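Local coordinates for ABC sugar transporter, periplasmic sugar binding protein (Legionella pneumophila subsp. pneumophila, PDB 3ROT), which probably binds a sugar in the periplasm as the solute-capturing component of an ABC transporter, at residues Gly204-Leu207 against Arg212-Phe215; Ile192-Leu195 against Ala199-Pro202; Asp93-Asp98 against Asn102-Phe107. All blocks are in the same frame, centred on the assembly; numbering follows the deposited sequence.

Contact 1. Residues Gly204-Leu207 against Arg212-Phe215; sequences GQML and RYDF
Met206, a selenomethionine, is the bump that fills the hollow between the rings of Tyr213 and Phe215, where helix 197-208 turns back through the short helix 210-213; a Schellman motif ends that helix, with Asp214 at positive phi. The turn drops Tyr213 and Phe215 onto the same flank of the longer helix. CG of Met206 presses on the root of the tyrosine, lying 3.6 Å from Tyr213 CG, and the two side chains cross at about a right angle. Beyond CG the chain bends at chi3 (-69°), which swings the methyl away from Tyr213 and over the phenylalanine. The selenium sits obliquely to both rings, 5.2 Å from the Tyr213 centroid and 4.8 Å from that of Phe215, so that one side chain makes two Met-aromatic contacts. Leu207 touches Phe215 separately, its CD2 at the ring edge, 4.3 Å from Phe215 CE2. At the far end of the tyrosine, the extended Gln205 brings its amide to 18° from the ring plane, Gln205 OE1 lying 3.0 Å from Tyr213 OH. That amide is gripped chiefly by other partners: OE1 is hydrogen-bonded to Gln176 NE2 and to Thr19 OG1 of the second subunit, and NE2 donates to Pro16 O of that subunit. Helix 172-185 also packs here, through Gln176 and Lys180 on Met206 and Val179 on Phe215. The methyl CE of Met206 ends the wedge with a CH-pi contact over the middle of the Phe215 face, 4.0 Å from the centroid and only 9° off the ring normal.

Contact 2. Residues Ile192-Leu195 against Ala199-Pro202; sequences IFCL and ALDP
Cys194 and Ala199 bring strand 191-194 against the first turn of helix 197-208, their CA atoms 5.6 Å apart. The cysteine carries the whole contact from the strand side, its CA-CB bond aimed at the helix. Cys194 CB comes first: it lies 4.0 Å from Ala199 CB, a plain methyl-to-methylene touch, and equally near the backbone N of Leu200. Cys194 SG, anti to the carbonyl carbon (chi1 -64°), then leans over the leucine, 3.7 Å from Leu200 CA. Cys194 SG also touches the leucine side chain, 3.9 Å from Leu200 CD1. The leucine receives it because its CG stands anti to its own backbone N (chi1 -174°), and the CD1 branch reaches back alongside the sulfur. No hydrogen bond joins the two segments; the contact is van der Waals packing of the cysteine on Ala199 CB and on the backbone and side chain of Leu200, and all three touching residues are buried. The short alanine side chain is consistent with the close approach of helix and strand. Further along, Pro202 has no N-H to give to the preceding turn, and the helix kinks there. Gln176 NE2 of helix 172-185 donates a hydrogen bond to Pro202 O. Phe193 and Leu195 pack on helix 143-158, while Cys194 serves helix 197-208, so the strand is covered by different helices. Backbone bonds to Leu134 and Leu136 and to Gln220 and Tyr222 tie it to both neighbouring strands. This is the beta-alpha step of a Rossmann-like alpha/beta lobe, its central parallel strand leading directly into a covering helix, as in type I periplasmic binding proteins.

Contact 3. Residues Asp93-Asp98 against Asn102-Phe107; sequences DTRPKD and NPYLVF
The Phe107 ring carries the aliphatic chain of Arg95 on one face, CG standing over its centre 3.8 Å from the centroid in a CH-pi contact. At the edge of the ring, near its plane, come the carbonyl carbon of Asp93 and the backbone N of Thr94, the latter 3.6 Å from Phe107 CE1. The arginine continues extended across the ring at about a right angle to the phenylalanine side chain, and its guanidinium ends 16° from parallel to the ring, with Phe107 CD2 beneath one face, toward the rim. Tyr104 OH lies at the guanidinium edge, in its plane, and only 3.2 Å from Arg95 CD; the tyrosine ring is turned 55° to the guanidinium. CG of Arg95 takes the crowded position between backbone N and carbonyl carbon (chi1 64°), which lays the chain over Phe107. Next along, Pro96 fills the space between Tyr104 and Asn102: its CD is 3.5 Å from Tyr104 CE2, its CG 3.6 Å from Asn102 CB. Where the segments converge, Asn102 N gives a hydrogen bond to Asp98 O at 3.0 Å, while the Asp98 carboxylate bonds Thr100 OG1. Lys99 also meets Tyr104, in a cation-pi contact. At the other end Thr94 OG1 donates to Asp93 OD2 at 2.8 Å, from above the carboxylate plane, and the same oxygen bonds a glycerol that is probably from the crystallisation liquor. The loop thus folds back on itself to connect neighbouring parallel strands 89-92 and 107-109 without an intervening helix, and Asp93, just past a strand's carboxyl end, sits where the ligand cleft of type I periplasmic binding proteins generally lies.

Overall arrangement
Contacts 1 and 2 follow one another along helix 197-208, their centres 13 Å apart: contact 2 seats its start on the central strand of the five-stranded sheet, contact 1 packs its end against the turn that follows. Contact 3 belongs to the six-stranded sheet, on the opposite side of the chain's centre, about 26 Å from contact 2 and 39 Å from contact 1 between centres. All three are largely buried, but contact 2 is the smallest and has no polar partner across it, only Cys194 on Ala199 and Leu200. Contact 1 adds aromatic rings and meets the second subunit, while contact 3 mixes an exposed arginine with aromatics and a backbone hydrogen bond inside a loop.

Contact 1. Residues Gly204-Leu207 against Arg212-Phe215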
loop_
_atom_site.group_PDB
_atom_site.type_symbol
_atom_site.label_atom_id
_atom_site.label_comp_id
_atom_site.label_asym_id
_atom_site.label_seq_id
_atom_site.Cartn_x
_atom_site.Cartn_y
_atom_site.Cartn_z
ATOM N N GLY A 204 12.546 -0.722 -0.911
ATOM C CA GLY A 204 12.887 -1.886 -0.104
ATOM C C GLY A 204 12.743 -3.226 -0.818
ATOM O O GLY A 204 13.427 -4.202 -0.492
ATOM N N GLN A 205 11.841 -3.293 -1.787
ATOM C CA GLN A 205 11.647 -4.537 -2.513
ATOM C C GLN A 205 12.891 -4.839 -3.343
ATOM O O GLN A 205 13.292 -5.994 -3.467
ATOM C CB GLN A 205 10.409 -4.446 -3.398
ATOM C CG GLN A 205 10.006 -5.768 -4.008
ATOM C CD GLN A 205 8.698 -5.674 -4.760
ATOM O OE1 GLN A 205 8.536 -4.823 -5.642
ATOM N NE2 GLN A 205 7.756 -6.546 -4.419
HETATM N N MSE A 206 13.513 -3.800 -3.894
HETATM C CA MSE A 206 14.727 -3.976 -4.693
HETATM C C MSE A 206 15.918 -4.329 -3.797
HETATM O O MSE A 206 16.784 -5.124 -4.182
HETATM C CB MSE A 206 15.039 -2.701 -5.487
HETATM C CG MSE A 206 13.900 -2.230 -6.360
HETATM SE SE MSE A 206 14.473 -0.978 -7.752
HETATM C CE MSE A 206 14.919 0.518 -6.632
ATOM N N LEU A 207 15.961 -3.737 -2.602
ATOM C CA LEU A 207 17.036 -4.006 -1.649
ATOM C C LEU A 207 16.979 -5.456 -1.170
ATOM O O LEU A 207 17.996 -6.032 -0.784
ATOM C CB LEU A 207 16.929 -3.078 -0.434
ATOM C CG LEU A 207 17.047 -1.571 -0.673
ATOM C CD1 LEU A 207 16.676 -0.851 0.625
ATOM C CD2 LEU A 207 18.466 -1.201 -1.131
ATOM N N ARG A 212 17.015 -9.538 -8.953
ATOM C CA ARG A 212 15.754 -9.451 -9.691
ATOM C C ARG A 212 15.477 -8.062 -10.260
ATOM O O ARG A 212 14.886 -7.929 -11.330
ATOM C CB ARG A 212 14.578 -9.832 -8.797
ATOM C CG ARG A 212 14.572 -11.262 -8.328
ATOM C CD ARG A 212 13.308 -11.564 -7.564
ATOM N NE ARG A 212 13.298 -12.931 -7.062
ATOM C CZ ARG A 212 12.289 -13.484 -6.393
ATOM N NH1 ARG A 212 11.184 -12.790 -6.132
ATOM N NH2 ARG A 212 12.394 -14.735 -5.974
ATOM N N TYR A 213 15.892 -7.030 -9.531
ATOM C CA TYR A 213 15.669 -5.656 -9.957
ATOM C C TYR A 213 16.892 -4.977 -10.546
ATOM O O TYR A 213 16.823 -3.815 -10.909
ATOM C CB TYR A 213 15.150 -4.835 -8.772
ATOM C CG TYR A 213 13.777 -5.269 -8.323
ATOM C CD1 TYR A 213 12.631 -4.687 -8.860
ATOM C CD2 TYR A 213 13.625 -6.338 -7.447
ATOM C CE1 TYR A 213 11.367 -5.170 -8.540
ATOM C CE2 TYR A 213 12.372 -6.831 -7.127
ATOM C CZ TYR A 213 11.248 -6.253 -7.676
ATOM O OH TYR A 213 10.007 -6.789 -7.389
ATOM N N ASP A 214 18.002 -5.697 -10.662
ATOM C CA ASP A 214 19.232 -5.101 -11.194
ATOM C C ASP A 214 19.550 -3.844 -10.395
ATOM O O ASP A 214 19.699 -2.753 -10.947
ATOM C CB ASP A 214 19.083 -4.738 -12.677
ATOM C CG ASP A 214 19.000 -5.958 -13.570
ATOM O OD1 ASP A 214 19.943 -6.785 -13.543
ATOM O OD2 ASP A 214 17.991 -6.089 -14.298
ATOM N N PHE A 215 19.630 -4.010 -9.084
ATOM C CA PHE A 215 19.925 -2.910 -8.186
ATOM C C PHE A 215 20.851 -3.447 -7.102
ATOM O O PHE A 215 20.430 -3.671 -5.970
ATOM C CB PHE A 215 18.632 -2.390 -7.559
ATOM C CG PHE A 215 18.758 -1.020 -6.968
ATOM C CD1 PHE A 215 18.746 0.103 -7.783
ATOM C CD2 PHE A 215 18.907 -0.852 -5.595
ATOM C CE1 PHE A 215 18.879 1.380 -7.243
ATOM C CE2 PHE A 215 19.043 0.418 -5.046
ATOM C CZ PHE A 215 19.028 1.537 -5.876
#

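Contact 2. Residues Ile192-Leu195 against Ala199-Pro202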
loop_
_atom_site.group_PDB
_atom_site.type_symbol
_atom_site.label_atom_id
_atom_site.label_comp_id
_atom_site.label_asym_id
_atom_site.label_seq_id
_atom_site.Cartn_x
_atom_site.Cartn_y
_atom_site.Cartn_z
ATOM N N ILE A 192 20.545 7.216 0.482
ATOM C CA ILE A 192 19.190 7.508 0.047
ATOM C C ILE A 192 18.327 7.909 1.234
ATOM O O ILE A 192 18.322 7.246 2.278
ATOM C CB ILE A 192 18.532 6.313 -0.666
ATOM C CG1 ILE A 192 19.316 5.962 -1.941
ATOM C CG2 ILE A 192 17.087 6.664 -1.029
ATOM C CD1 ILE A 192 18.736 4.806 -2.741
ATOM N N PHE A 193 17.622 9.021 1.068
ATOM C CA PHE A 193 16.720 9.540 2.084
ATOM C C PHE A 193 15.299 9.417 1.543
ATOM O O PHE A 193 14.984 10.011 0.514
ATOM C CB PHE A 193 16.981 11.027 2.346
ATOM C CG PHE A 193 18.240 11.317 3.103
ATOM C CD1 PHE A 193 18.233 11.371 4.498
ATOM C CD2 PHE A 193 19.427 11.583 2.425
ATOM C CE1 PHE A 193 19.387 11.688 5.205
ATOM C CE2 PHE A 193 20.587 11.902 3.130
ATOM C CZ PHE A 193 20.562 11.954 4.522
ATOM N N CYS A 194 14.446 8.662 2.227
ATOM C CA CYS A 194 13.045 8.527 1.809
ATOM C C CYS A 194 12.227 9.441 2.714
ATOM O O CYS A 194 12.257 9.287 3.939
ATOM C CB CYS A 194 12.557 7.097 1.972
ATOM S SG CYS A 194 13.415 5.903 0.936
ATOM N N LEU A 195 11.500 10.382 2.114
ATOM C CA LEU A 195 10.705 11.328 2.884
ATOM C C LEU A 195 9.515 10.695 3.603
ATOM O O LEU A 195 9.026 11.247 4.580
ATOM C CB LEU A 195 10.262 12.499 1.992
ATOM C CG LEU A 195 11.449 13.318 1.441
ATOM C CD1 LEU A 195 10.960 14.484 0.602
ATOM C CD2 LEU A 195 12.294 13.823 2.599
ATOM N N ALA A 199 7.907 6.008 -0.332
ATOM C CA ALA A 199 9.076 5.957 -1.196
ATOM C C ALA A 199 9.879 4.715 -0.816
ATOM O O ALA A 199 10.401 4.006 -1.678
ATOM C CB ALA A 199 9.940 7.215 -1.014
ATOM N N LEU A 200 9.967 4.448 0.483
ATOM C CA LEU A 200 10.727 3.302 0.968
ATOM C C LEU A 200 10.227 1.912 0.551
ATOM O O LEU A 200 11.035 1.078 0.158
ATOM C CB LEU A 200 10.859 3.356 2.495
ATOM C CG LEU A 200 11.766 2.274 3.096
ATOM C CD1 LEU A 200 13.178 2.395 2.523
ATOM C CD2 LEU A 200 11.803 2.421 4.615
ATOM N N ASP A 201 8.923 1.644 0.623
ATOM C CA ASP A 201 8.427 0.307 0.256
ATOM C C ASP A 201 8.923 -0.212 -1.095
ATOM O O ASP A 201 9.556 -1.276 -1.165
ATOM C CB ASP A 201 6.895 0.246 0.256
ATOM C CG ASP A 201 6.305 0.409 1.630
ATOM O OD1 ASP A 201 6.867 -0.151 2.600
ATOM O OD2 ASP A 201 5.260 1.090 1.734
ATOM N N PRO A 202 8.618 0.508 -2.192
ATOM C CA PRO A 202 9.094 0.020 -3.490
ATOM C C PRO A 202 10.620 -0.066 -3.556
ATOM O O PRO A 202 11.168 -0.940 -4.225
ATOM C CB PRO A 202 8.486 1.013 -4.484
ATOM C CG PRO A 202 8.274 2.232 -3.684
ATOM C CD PRO A 202 7.790 1.715 -2.361
#

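Contact 3. Residues Asp93-Asp98 against Asn102-Phe107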
loop_
_atom_site.group_PDB
_atom_site.type_symbol
_atom_site.label_atom_id
_atom_site.label_comp_id
_atom_site.label_asym_id
_atom_site.label_seq_id
_atom_site.Cartn_x
_atom_site.Cartn_y
_atom_site.Cartn_z
ATOM N N ASP A 93 -0.059 16.321 12.194
ATOM C CA ASP A 93 0.876 15.828 11.187
ATOM C C ASP A 93 1.544 16.911 10.354
ATOM O O ASP A 93 2.759 16.984 10.300
ATOM C CB ASP A 93 0.168 14.828 10.268
ATOM C CG ASP A 93 1.072 14.306 9.164
ATOM O OD1 ASP A 93 1.975 13.490 9.458
ATOM O OD2 ASP A 93 0.873 14.719 8.006
ATOM N N THR A 94 0.747 17.746 9.701
ATOM C CA THR A 94 1.289 18.812 8.867
ATOM C C THR A 94 0.521 20.088 9.142
ATOM O O THR A 94 -0.706 20.065 9.284
ATOM C CB THR A 94 1.144 18.508 7.356
ATOM O OG1 THR A 94 1.673 17.210 7.068
ATOM C CG2 THR A 94 1.896 19.559 6.527
ATOM N N ARG A 95 1.245 21.199 9.205
ATOM C CA ARG A 95 0.613 22.485 9.457
ATOM C C ARG A 95 1.064 23.536 8.453
ATOM O O ARG A 95 2.143 23.427 7.872
ATOM C CB ARG A 95 0.942 22.972 10.865
ATOM C CG ARG A 95 2.409 23.259 11.092
ATOM C CD ARG A 95 2.572 24.143 12.299
ATOM N NE ARG A 95 3.883 24.023 12.921
ATOM C CZ ARG A 95 4.182 24.531 14.117
ATOM N NH1 ARG A 95 3.256 25.193 14.805
ATOM N NH2 ARG A 95 5.395 24.367 14.636
ATOM N N PRO A 96 0.240 24.574 8.243
ATOM C CA PRO A 96 0.544 25.662 7.309
ATOM C C PRO A 96 1.570 26.624 7.906
ATOM O O PRO A 96 1.802 26.627 9.112
ATOM C CB PRO A 96 -0.815 26.321 7.112
ATOM C CG PRO A 96 -1.407 26.226 8.488
ATOM C CD PRO A 96 -1.066 24.793 8.891
ATOM N N LYS A 97 2.175 27.454 7.068
ATOM C CA LYS A 97 3.165 28.405 7.564
ATOM C C LYS A 97 2.523 29.617 8.258
ATOM O O LYS A 97 3.061 30.143 9.230
ATOM C CB LYS A 97 4.066 28.889 6.417
ATOM C CG LYS A 97 3.361 29.779 5.405
ATOM C CD LYS A 97 4.351 30.520 4.503
ATOM C CE LYS A 97 5.098 29.569 3.569
ATOM N NZ LYS A 97 6.054 30.284 2.660
ATOM N N ASP A 98 1.365 30.047 7.774
ATOM C CA ASP A 98 0.705 31.217 8.342
ATOM C C ASP A 98 -0.706 30.946 8.844
ATOM O O ASP A 98 -1.643 30.828 8.055
ATOM C CB ASP A 98 0.691 32.329 7.293
ATOM C CG ASP A 98 -0.117 33.537 7.721
ATOM O OD1 ASP A 98 -0.245 33.793 8.939
ATOM O OD2 ASP A 98 -0.608 34.245 6.823
ATOM N N ASN A 102 -4.633 30.712 7.680
ATOM C CA ASN A 102 -5.095 29.342 7.894
ATOM C C ASN A 102 -5.251 29.078 9.387
ATOM O O ASN A 102 -4.448 28.366 9.991
ATOM C CB ASN A 102 -4.093 28.348 7.295
ATOM C CG ASN A 102 -3.867 28.570 5.818
ATOM O OD1 ASN A 102 -2.847 29.128 5.406
ATOM N ND2 ASN A 102 -4.825 28.146 5.011
ATOM N N PRO A 103 -6.309 29.633 9.994
ATOM C CA PRO A 103 -6.560 29.461 11.426
ATOM C C PRO A 103 -6.817 28.037 11.902
ATOM O O PRO A 103 -7.520 27.259 11.255
ATOM C CB PRO A 103 -7.758 30.377 11.675
ATOM C CG PRO A 103 -8.512 30.274 10.392
ATOM C CD PRO A 103 -7.424 30.352 9.351
ATOM N N TYR A 104 -6.215 27.715 13.041
ATOM C CA TYR A 104 -6.365 26.429 13.707
ATOM C C TYR A 104 -5.863 26.727 15.115
ATOM O O TYR A 104 -5.091 27.665 15.308
ATOM C CB TYR A 104 -5.557 25.316 13.006
ATOM C CG TYR A 104 -4.047 25.465 13.017
ATOM C CD1 TYR A 104 -3.299 25.077 14.127
ATOM C CD2 TYR A 104 -3.373 26.022 11.932
ATOM C CE1 TYR A 104 -1.928 25.242 14.165
ATOM C CE2 TYR A 104 -1.997 26.195 11.958
ATOM C CZ TYR A 104 -1.280 25.804 13.082
ATOM O OH TYR A 104 0.072 25.997 13.146
ATOM N N LEU A 105 -6.316 25.960 16.101
ATOM C CA LEU A 105 -5.921 26.217 17.478
ATOM C C LEU A 105 -4.476 25.854 17.791
ATOM O O LEU A 105 -3.652 26.733 18.079
ATOM C CB LEU A 105 -6.869 25.491 18.433
ATOM C CG LEU A 105 -8.322 25.983 18.414
ATOM C CD1 LEU A 105 -9.167 25.057 19.264
ATOM C CD2 LEU A 105 -8.413 27.418 18.938
ATOM N N VAL A 106 -4.168 24.565 17.724
ATOM C CA VAL A 106 -2.821 24.086 18.017
ATOM C C VAL A 106 -2.401 23.005 17.033
ATOM O O VAL A 106 -3.217 22.507 16.257
ATOM C CB VAL A 106 -2.738 23.520 19.443
ATOM C CG1 VAL A 106 -3.000 24.638 20.454
ATOM C CG2 VAL A 106 -3.763 22.401 19.612
ATOM N N PHE A 107 -1.124 22.649 17.084
ATOM C CA PHE A 107 -0.561 21.643 16.197
ATOM C C PHE A 107 0.113 20.514 16.969
ATOM O O PHE A 107 0.955 20.758 17.836
ATOM C CB PHE A 107 0.469 22.298 15.269
ATOM C CG PHE A 107 1.256 21.319 14.440
ATOM C CD1 PHE A 107 0.639 20.576 13.441
ATOM C CD2 PHE A 107 2.622 21.166 14.641
ATOM C CE1 PHE A 107 1.372 19.698 12.650
ATOM C CE2 PHE A 107 3.369 20.285 13.857
ATOM C CZ PHE A 107 2.738 19.550 12.858
#